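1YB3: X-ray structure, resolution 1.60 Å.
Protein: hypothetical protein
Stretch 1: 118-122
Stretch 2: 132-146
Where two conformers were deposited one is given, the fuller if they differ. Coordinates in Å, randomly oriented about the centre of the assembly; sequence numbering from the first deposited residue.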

# COMPACT_ATOMS: atom_id res chain seq x y z
N LEU A 118 7.09 -5.72 11.56
CA LEU A 118 8.34 -5.57 12.30
C LEU A 118 9.01 -4.21 12.14
O LEU A 118 9.39 -3.59 13.12
CB LEU A 118 9.33 -6.67 11.91
CG LEU A 118 10.58 -6.84 12.80
CD1 LEU A 118 10.17 -7.23 14.23
CD2 LEU A 118 11.53 -7.85 12.20
N GLU A 119 9.16 -3.74 10.90
CA GLU A 119 9.93 -2.54 10.64
C GLU A 119 9.03 -1.37 10.27
O GLU A 119 9.06 -0.91 9.13
CB GLU A 119 10.95 -2.78 9.53
CG GLU A 119 12.13 -3.68 9.89
CD GLU A 119 12.11 -5.03 9.19
OE1 GLU A 119 11.55 -5.16 8.09
OE2 GLU A 119 12.71 -5.97 9.74
N ASP A 120 8.25 -0.89 11.24
CA ASP A 120 7.35 0.23 10.99
C ASP A 120 7.98 1.59 11.28
O ASP A 120 8.31 1.92 12.42
CB ASP A 120 6.02 0.05 11.72
CG ASP A 120 4.96 1.01 11.22
OD1 ASP A 120 4.45 0.83 10.08
OD2 ASP A 120 4.65 1.95 11.98
N PHE A 121 8.13 2.39 10.23
CA PHE A 121 8.65 3.75 10.35
C PHE A 121 7.56 4.77 10.70
O PHE A 121 7.81 5.72 11.45
CB PHE A 121 9.37 4.16 9.07
CG PHE A 121 10.56 3.32 8.74
CD1 PHE A 121 11.74 3.41 9.50
CD2 PHE A 121 10.53 2.43 7.66
CE1 PHE A 121 12.85 2.62 9.18
CE2 PHE A 121 11.63 1.64 7.34
CZ PHE A 121 12.80 1.74 8.09
N TYR A 122 6.37 4.56 10.14
CA TYR A 122 5.21 5.42 10.38
C TYR A 122 3.97 4.55 10.35
O TYR A 122 3.81 3.69 9.47
CB TYR A 122 5.13 6.51 9.30
CG TYR A 122 3.92 7.42 9.39
CD1 TYR A 122 3.95 8.59 10.17
CD2 TYR A 122 2.75 7.13 8.68
CE1 TYR A 122 2.83 9.43 10.25
CE2 TYR A 122 1.63 7.95 8.76
CZ TYR A 122 1.67 9.11 9.53
OH TYR A 122 0.56 9.92 9.58
N GLU A 132 11.10 12.66 12.38
CA GLU A 132 11.38 11.47 13.16
C GLU A 132 11.33 10.22 12.28
O GLU A 132 12.16 9.33 12.41
CB GLU A 132 10.40 11.34 14.33
CG GLU A 132 10.82 10.29 15.37
CD GLU A 132 9.82 10.16 16.52
OE1 GLU A 132 9.23 11.18 16.93
OE2 GLU A 132 9.65 9.03 17.02
N VAL A 133 10.35 10.17 11.38
CA VAL A 133 10.27 9.08 10.41
C VAL A 133 11.55 8.98 9.57
O VAL A 133 12.10 7.91 9.41
CB VAL A 133 9.03 9.22 9.49
CG1 VAL A 133 8.99 8.10 8.46
CG2 VAL A 133 7.74 9.21 10.32
N TRP A 134 12.02 10.12 9.04
CA TRP A 134 13.25 10.14 8.25
C TRP A 134 14.48 9.70 9.06
O TRP A 134 15.31 8.93 8.57
CB TRP A 134 13.47 11.54 7.63
CG TRP A 134 14.68 11.60 6.73
CD1 TRP A 134 15.79 12.38 6.90
CD2 TRP A 134 14.91 10.84 5.52
NE1 TRP A 134 16.69 12.16 5.88
CE2 TRP A 134 16.17 11.22 5.02
CE3 TRP A 134 14.16 9.88 4.82
CZ2 TRP A 134 16.71 10.68 3.85
CZ3 TRP A 134 14.70 9.34 3.66
CH2 TRP A 134 15.96 9.74 3.19
N ASP A 135 14.59 10.18 10.30
CA ASP A 135 15.65 9.76 11.21
C ASP A 135 15.66 8.25 11.41
O ASP A 135 16.72 7.62 11.37
CB ASP A 135 15.52 10.47 12.56
CG ASP A 135 15.88 11.95 12.49
OD1 ASP A 135 16.49 12.37 11.48
OD2 ASP A 135 15.54 12.68 13.44
N ARG A 136 14.47 7.66 11.62
CA ARG A 136 14.35 6.21 11.79
C ARG A 136 14.81 5.45 10.55
O ARG A 136 15.46 4.42 10.65
CB ARG A 136 12.92 5.80 12.17
CG ARG A 136 12.46 6.26 13.55
CD ARG A 136 11.00 5.87 13.81
NE ARG A 136 10.86 4.46 14.16
CZ ARG A 136 9.70 3.86 14.46
NH1 ARG A 136 8.56 4.55 14.45
NH2 ARG A 136 9.68 2.57 14.76
N ILE A 137 14.46 5.97 9.36
CA ILE A 137 14.90 5.38 8.10
C ILE A 137 16.43 5.46 7.92
O ILE A 137 17.08 4.46 7.58
CB ILE A 137 14.16 6.04 6.88
CG1 ILE A 137 12.66 5.72 6.93
CG2 ILE A 137 14.79 5.58 5.56
CD1 ILE A 137 11.77 6.61 6.02
N VAL A 138 16.99 6.65 8.14
CA VAL A 138 18.44 6.89 8.05
C VAL A 138 19.23 5.95 8.97
O VAL A 138 20.23 5.38 8.56
CB VAL A 138 18.80 8.39 8.32
CG1 VAL A 138 20.30 8.58 8.56
CG2 VAL A 138 18.33 9.28 7.16
N ASN A 139 18.73 5.78 10.19
CA ASN A 139 19.38 4.94 11.22
C ASN A 139 19.05 3.44 11.15
O ASN A 139 19.48 2.66 12.01
CB ASN A 139 19.05 5.49 12.62
CG ASN A 139 19.49 6.94 12.80
OD1 ASN A 139 20.30 7.45 12.02
ND2 ASN A 139 18.97 7.60 13.82
N SER A 140 18.30 3.04 10.13
CA SER A 140 17.85 1.65 9.99
C SER A 140 18.80 0.80 9.14
O SER A 140 19.76 1.31 8.57
CB SER A 140 16.45 1.61 9.38
OG SER A 140 16.53 1.87 7.98
N ASP A 141 18.50 -0.50 9.07
CA ASP A 141 19.22 -1.44 8.22
C ASP A 141 18.40 -1.82 6.98
O ASP A 141 18.63 -2.86 6.36
CB ASP A 141 19.55 -2.71 9.03
CG ASP A 141 18.29 -3.43 9.51
OD1 ASP A 141 17.35 -2.74 9.97
OD2 ASP A 141 18.24 -4.69 9.44
N GLU A 142 17.44 -0.97 6.61
CA GLU A 142 16.49 -1.30 5.54
C GLU A 142 16.81 -0.55 4.24
O GLU A 142 16.94 0.67 4.25
CB GLU A 142 15.04 -1.03 6.00
CG GLU A 142 14.56 -1.87 7.22
CD GLU A 142 14.38 -3.35 6.93
OE1 GLU A 142 13.87 -3.70 5.85
OE2 GLU A 142 14.74 -4.18 7.79
N GLU A 143 16.97 -1.30 3.15
CA GLU A 143 17.30 -0.71 1.85
C GLU A 143 16.06 -0.25 1.06
O GLU A 143 16.09 0.81 0.43
CB GLU A 143 18.13 -1.69 1.01
CG GLU A 143 18.30 -1.35 -0.48
CD GLU A 143 18.93 0.02 -0.75
OE1 GLU A 143 19.52 0.63 0.18
OE2 GLU A 143 18.84 0.48 -1.90
N MSE A 144 14.99 -1.05 1.10
CA MSE A 144 13.74 -0.72 0.38
C MSE A 144 12.71 -0.21 1.38
O MSE A 144 12.47 -0.86 2.41
CB MSE A 144 13.21 -1.95 -0.36
CG MSE A 144 14.16 -2.55 -1.39
SE MSE A 144 14.53 -1.29 -2.84
CE MSE A 144 12.71 -0.96 -3.37
N ILE A 145 12.12 0.95 1.10
CA ILE A 145 11.12 1.53 1.99
C ILE A 145 9.77 1.51 1.28
O ILE A 145 9.67 1.99 0.16
CB ILE A 145 11.46 3.00 2.38
CG1 ILE A 145 12.92 3.16 2.86
CG2 ILE A 145 10.43 3.58 3.39
CD1 ILE A 145 13.36 2.20 4.01
N ASN A 146 8.77 0.94 1.95
CA ASN A 146 7.43 0.79 1.41
C ASN A 146 6.49 1.84 1.95
O ASN A 146 6.51 2.16 3.16
CB ASN A 146 6.85 -0.58 1.75
CG ASN A 146 7.60 -1.70 1.10
OD1 ASN A 146 7.31 -2.08 -0.02
ND2 ASN A 146 8.57 -2.27 1.82

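The contact between residues 118-122 and 132-146 is made mainly by side chains, and Phe 121 dominates it. Of the 480 Å² buried between the stretches, counting both sides, 171 Å² belongs to this one residue; Arg 136 and Glu 142 follow with 59 and 55 Å². No clear hydrogen bond crosses the interface, so shape and apolar contact carry most of the packing.

The backbones meet at the corner of the first stretch. The chain turns at Phe 121, whose CA lies 5.6 Å from the CA of Val 133 in the helix 132-138. Farther along, the CA atoms of Glu 119 and Glu 142 are 8.4 Å apart, a gap that their side chains close.

The CA-to-CB bond of Phe 121 points sideways to the second stretch, but with chi1 at -62° (m) the ring comes nearer to it. Ile 137 CG1 sits over one ring face, 3.6 Å from the centroid and only 15° off the ring normal, which is the geometry of a CH-pi contact. Arg 136 O lies at the ring edge, near its plane. Beyond the helix, Phe 121 CE2 reaches Ile 145 CD1 at 3.8 Å, so the same ring touches both helix and strand. Its tip, CZ, is 3.7 Å from Ser 140 OG. That hydroxyl is engaged within its own stretch: it donates to Ile 137 O (OG to O, 2.7 Å) and accepts from Glu 142 N (N to OG, 3.3 Å, with an angle of 163° at the hydrogen). Val 133 extends the apolar surface, with CG1 4.0 Å from Phe 121 CB and CG2 3.8 Å from Tyr 122 CD1.

Arg 136 points toward the first stretch and lays a face of its guanidinium against Phe 121 CA and Asp 120 O. The distance from Arg 136 NH2 to Asp 120 O is just 2.8 Å, yet the angle is poor: the oxygen lies over the planar group, whereas the N-H bonds lie in its plane. Proximity alone therefore does not make this a hydrogen bond. The aliphatic part also contributes, with Arg 136 CB 3.8 Å from Phe 121 CD1.

Glu 142 likewise points toward the first stretch. Its CG lies 4.1 Å from Phe 121 CZ, while its carboxylate approaches that of Glu 119, with Glu 142 OE2 3.3 Å from Glu 119 OE2. These are like charges if both groups are ionised. Glu 119 OE1 and Glu 142 OE1 each have hydrogen-bonding partners elsewhere in the structure.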